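Long-range contact in adapter protein MecA 2 (Bacillus subtilis, PDB 3JTO), which targets unfolded and aggregated proteins, and the competence factor ComK, to the ClpC protease, its C-terminal domain being the part that interacts with ClpC: residues 6-11 with 63-68. Residues are numbered along the deposited sequence; the frame is centred on the assembly and turned at random.
Sequences IIYQFH and GNPTTL
Pro65 lays its ring over one face of the Tyr8 phenol, both side chains running the same way. Pro65 CB stands 4.1 Å from the centroid of the Tyr8 ring, a CH-pi contact, while Pro65 CG comes within 3.4 Å of Tyr8 OH. Gly63 O approaches the same ring in its plane, at the edge, 3.6 Å from Tyr8 CE1. Because Val56 and Leu59 of helix 49-59 also touch this side chain, an alanine at Tyr8 would probably leave Pro65 without the surface it rests on and open a gap beside that helix.

Between the two sets of side chains runs a backbone ladder. Gln9 N donates to Asn64 O over 2.7 Å, almost straight at 171°, and Asn64 N returns a bond to Gln9 O; a weak third link joins Thr66 N to Ile7 O. A water accepts from Asn64 ND2 and donates weakly to Gln9 O.

With Thr66 OG1 anti to the backbone N (chi1 -177°), the hydroxyl accepts from Leu68 N, and Thr66 CG2 meets Ile7 CG2 at 3.5 Å. Extended beyond CG, Gln9 runs nearly perpendicular to the threonine, its NE2 3.2 Å from Thr66 OG1 but badly angled for a hydrogen bond.

The whole illustrates how a very short antiparallel edge strand, 64-65, can extend the sheet of the C-terminal, ClpC-interacting domain beside strand 4-10, an ST turn at Thr66 leading to helix 70-76.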
ATOM      1  N   ILE A   6       7.749   1.326  -1.790  1.00 39.66           N
ATOM      2  CA  ILE A   6       7.339   1.097  -0.418  1.00 36.99           C
ATOM      3  C   ILE A   6       6.361  -0.066  -0.368  1.00 38.01           C
ATOM      4  O   ILE A   6       5.319  -0.027  -1.018  1.00 38.38           O
ATOM      5  CB  ILE A   6       6.729   2.395   0.195  1.00 38.20           C
ATOM      6  CG1 ILE A   6       7.854   3.349   0.624  1.00 47.18           C
ATOM      7  CG2 ILE A   6       5.838   2.099   1.383  1.00 35.01           C
ATOM      8  CD1 ILE A   6       7.376   4.730   1.048  1.00 49.11           C
ATOM      9  N   ILE A   7       6.723  -1.112   0.374  1.00 36.24           N
ATOM     10  CA  ILE A   7       5.797  -2.197   0.675  1.00 33.04           C
ATOM     11  C   ILE A   7       5.567  -2.372   2.175  1.00 34.05           C
ATOM     12  O   ILE A   7       6.504  -2.607   2.930  1.00 34.07           O
ATOM     13  CB  ILE A   7       6.251  -3.535   0.122  1.00 33.69           C
ATOM     14  CG1 ILE A   7       6.593  -3.428  -1.359  1.00 35.00           C
ATOM     15  CG2 ILE A   7       5.160  -4.568   0.322  1.00 31.33           C
ATOM     16  CD1 ILE A   7       7.203  -4.709  -1.911  1.00 36.64           C
ATOM     17  N   TYR A   8       4.302  -2.268   2.579  1.00 33.62           N
ATOM     18  CA  TYR A   8       3.877  -2.449   3.961  1.00 33.32           C
ATOM     19  C   TYR A   8       2.924  -3.629   4.162  1.00 33.08           C
ATOM     20  O   TYR A   8       2.137  -3.964   3.275  1.00 30.32           O
ATOM     21  CB  TYR A   8       3.201  -1.173   4.464  1.00 34.77           C
ATOM     22  CG  TYR A   8       4.138  -0.268   5.220  1.00 40.11           C
ATOM     23  CD1 TYR A   8       3.974  -0.046   6.584  1.00 39.81           C
ATOM     24  CD2 TYR A   8       5.197   0.346   4.575  1.00 38.55           C
ATOM     25  CE1 TYR A   8       4.840   0.767   7.272  1.00 43.79           C
ATOM     26  CE2 TYR A   8       6.061   1.158   5.251  1.00 39.79           C
ATOM     27  CZ  TYR A   8       5.884   1.365   6.593  1.00 42.59           C
ATOM     28  OH  TYR A   8       6.763   2.182   7.249  1.00 51.63           O
ATOM     29  N   GLN A   9       2.986  -4.198   5.367  1.00 36.17           N
ATOM     30  CA  GLN A   9       2.219  -5.359   5.829  1.00 34.63           C
ATOM     31  C   GLN A   9       1.054  -4.921   6.747  1.00 38.87           C
ATOM     32  O   GLN A   9       1.251  -4.131   7.673  1.00 34.34           O
ATOM     33  CB  GLN A   9       3.165  -6.176   6.688  1.00 41.11           C
ATOM     34  CG  GLN A   9       3.185  -7.658   6.532  1.00 43.36           C
ATOM     35  CD  GLN A   9       4.384  -8.221   7.271  1.00 52.02           C
ATOM     36  OE1 GLN A   9       4.770  -7.682   8.310  1.00 55.13           O
ATOM     37  NE2 GLN A   9       5.003  -9.277   6.730  1.00 49.99           N
ATOM     38  N   PHE A  10      -0.146  -5.445   6.514  1.00 35.52           N
ATOM     39  CA  PHE A  10      -1.298  -5.125   7.368  1.00 35.66           C
ATOM     40  C   PHE A  10      -2.011  -6.393   7.793  1.00 39.17           C
ATOM     41  O   PHE A  10      -2.213  -7.307   6.981  1.00 42.45           O
ATOM     42  CB  PHE A  10      -2.276  -4.187   6.653  1.00 36.41           C
ATOM     43  CG  PHE A  10      -1.621  -2.956   6.109  1.00 38.06           C
ATOM     44  CD1 PHE A  10      -1.521  -1.811   6.884  1.00 38.49           C
ATOM     45  CD2 PHE A  10      -1.063  -2.958   4.837  1.00 27.93           C
ATOM     46  CE1 PHE A  10      -0.891  -0.690   6.396  1.00 39.14           C
ATOM     47  CE2 PHE A  10      -0.442  -1.850   4.345  1.00 31.67           C
ATOM     48  CZ  PHE A  10      -0.351  -0.710   5.118  1.00 36.87           C
ATOM     49  N   HIS A  11      -2.391  -6.452   9.064  1.00 42.86           N
ATOM     50  CA  HIS A  11      -3.046  -7.641   9.598  1.00 46.08           C
ATOM     51  C   HIS A  11      -4.397  -7.887   8.927  1.00 47.15           C
ATOM     52  O   HIS A  11      -4.787  -9.035   8.729  1.00 50.84           O
ATOM     53  CB  HIS A  11      -3.178  -7.571  11.122  1.00 49.77           C
ATOM     54  CG  HIS A  11      -4.337  -6.752  11.601  1.00 52.38           C
ATOM     55  ND1 HIS A  11      -4.202  -5.447  12.027  1.00 55.64           N
ATOM     56  CD2 HIS A  11      -5.648  -7.058  11.741  1.00 56.94           C
ATOM     57  CE1 HIS A  11      -5.383  -4.978  12.391  1.00 56.20           C
ATOM     58  NE2 HIS A  11      -6.277  -5.937  12.229  1.00 60.24           N
ATOM     59  N   GLY A  63       0.258  -0.443  10.007  1.00 39.28           N
ATOM     60  CA  GLY A  63       1.027  -1.636   9.724  1.00 38.39           C
ATOM     61  C   GLY A  63       2.525  -1.431   9.770  1.00 40.44           C
ATOM     62  O   GLY A  63       3.015  -0.359  10.111  1.00 46.14           O
ATOM     63  N   ASN A  64       3.254  -2.474   9.408  1.00 38.75           N
ATOM     64  CA  ASN A  64       4.700  -2.466   9.467  1.00 43.07           C
ATOM     65  C   ASN A  64       5.310  -2.675   8.099  1.00 43.33           C
ATOM     66  O   ASN A  64       4.709  -3.333   7.251  1.00 41.54           O
ATOM     67  CB  ASN A  64       5.165  -3.583  10.384  1.00 45.29           C
ATOM     68  CG  ASN A  64       4.600  -3.454  11.765  1.00 46.84           C
ATOM     69  OD1 ASN A  64       5.102  -2.680  12.573  1.00 53.00           O
ATOM     70  ND2 ASN A  64       3.538  -4.202  12.047  1.00 54.22           N
ATOM     71  N   PRO A  65       6.514  -2.126   7.878  1.00 44.53           N
ATOM     72  CA  PRO A  65       7.163  -2.397   6.597  1.00 43.28           C
ATOM     73  C   PRO A  65       7.507  -3.871   6.623  1.00 44.65           C
ATOM     74  O   PRO A  65       7.597  -4.473   7.693  1.00 44.14           O
ATOM     75  CB  PRO A  65       8.441  -1.550   6.643  1.00 43.55           C
ATOM     76  CG  PRO A  65       8.364  -0.748   7.920  1.00 48.53           C
ATOM     77  CD  PRO A  65       7.430  -1.476   8.828  1.00 46.86           C
ATOM     78  N   THR A  66       7.690  -4.456   5.457  1.00 44.33           N
ATOM     79  CA  THR A  66       7.754  -5.889   5.380  1.00 39.42           C
ATOM     80  C   THR A  66       9.123  -6.302   4.923  1.00 39.19           C
ATOM     81  O   THR A  66       9.849  -5.520   4.313  1.00 41.76           O
ATOM     82  CB  THR A  66       6.701  -6.425   4.387  1.00 36.48           C
ATOM     83  OG1 THR A  66       6.731  -7.857   4.383  1.00 47.08           O
ATOM     84  CG2 THR A  66       6.997  -5.930   2.990  1.00 31.87           C
ATOM     85  N   THR A  67       9.458  -7.548   5.214  1.00 42.20           N
ATOM     86  CA  THR A  67      10.680  -8.179   4.734  1.00 46.49           C
ATOM     87  C   THR A  67      10.455  -8.855   3.369  1.00 45.16           C
ATOM     88  O   THR A  67      11.387  -9.039   2.589  1.00 49.89           O
ATOM     89  CB  THR A  67      11.162  -9.217   5.769  1.00 49.42           C
ATOM     90  OG1 THR A  67      11.578 -10.411   5.099  1.00 55.25           O
ATOM     91  CG2 THR A  67      10.015  -9.576   6.717  1.00 47.95           C
ATOM     92  N   LEU A  68       9.210  -9.219   3.089  1.00 43.03           N
ATOM     93  CA  LEU A  68       8.855  -9.918   1.861  1.00 36.71           C
ATOM     94  C   LEU A  68       9.192  -9.079   0.655  1.00 42.41           C
ATOM     95  O   LEU A  68       9.025  -7.860   0.682  1.00 45.67           O
ATOM     96  CB  LEU A  68       7.358 -10.243   1.854  1.00 37.19           C
ATOM     97  CG  LEU A  68       6.970 -11.606   2.441  1.00 45.82           C
ATOM     98  CD1 LEU A  68       7.912 -12.042   3.577  1.00 46.85           C
ATOM     99  CD2 LEU A  68       5.523 -11.626   2.904  1.00 41.15           C
TER
HETATM  100  O   HOH W   1       1.974  -5.709  10.602  1.00 52.54           O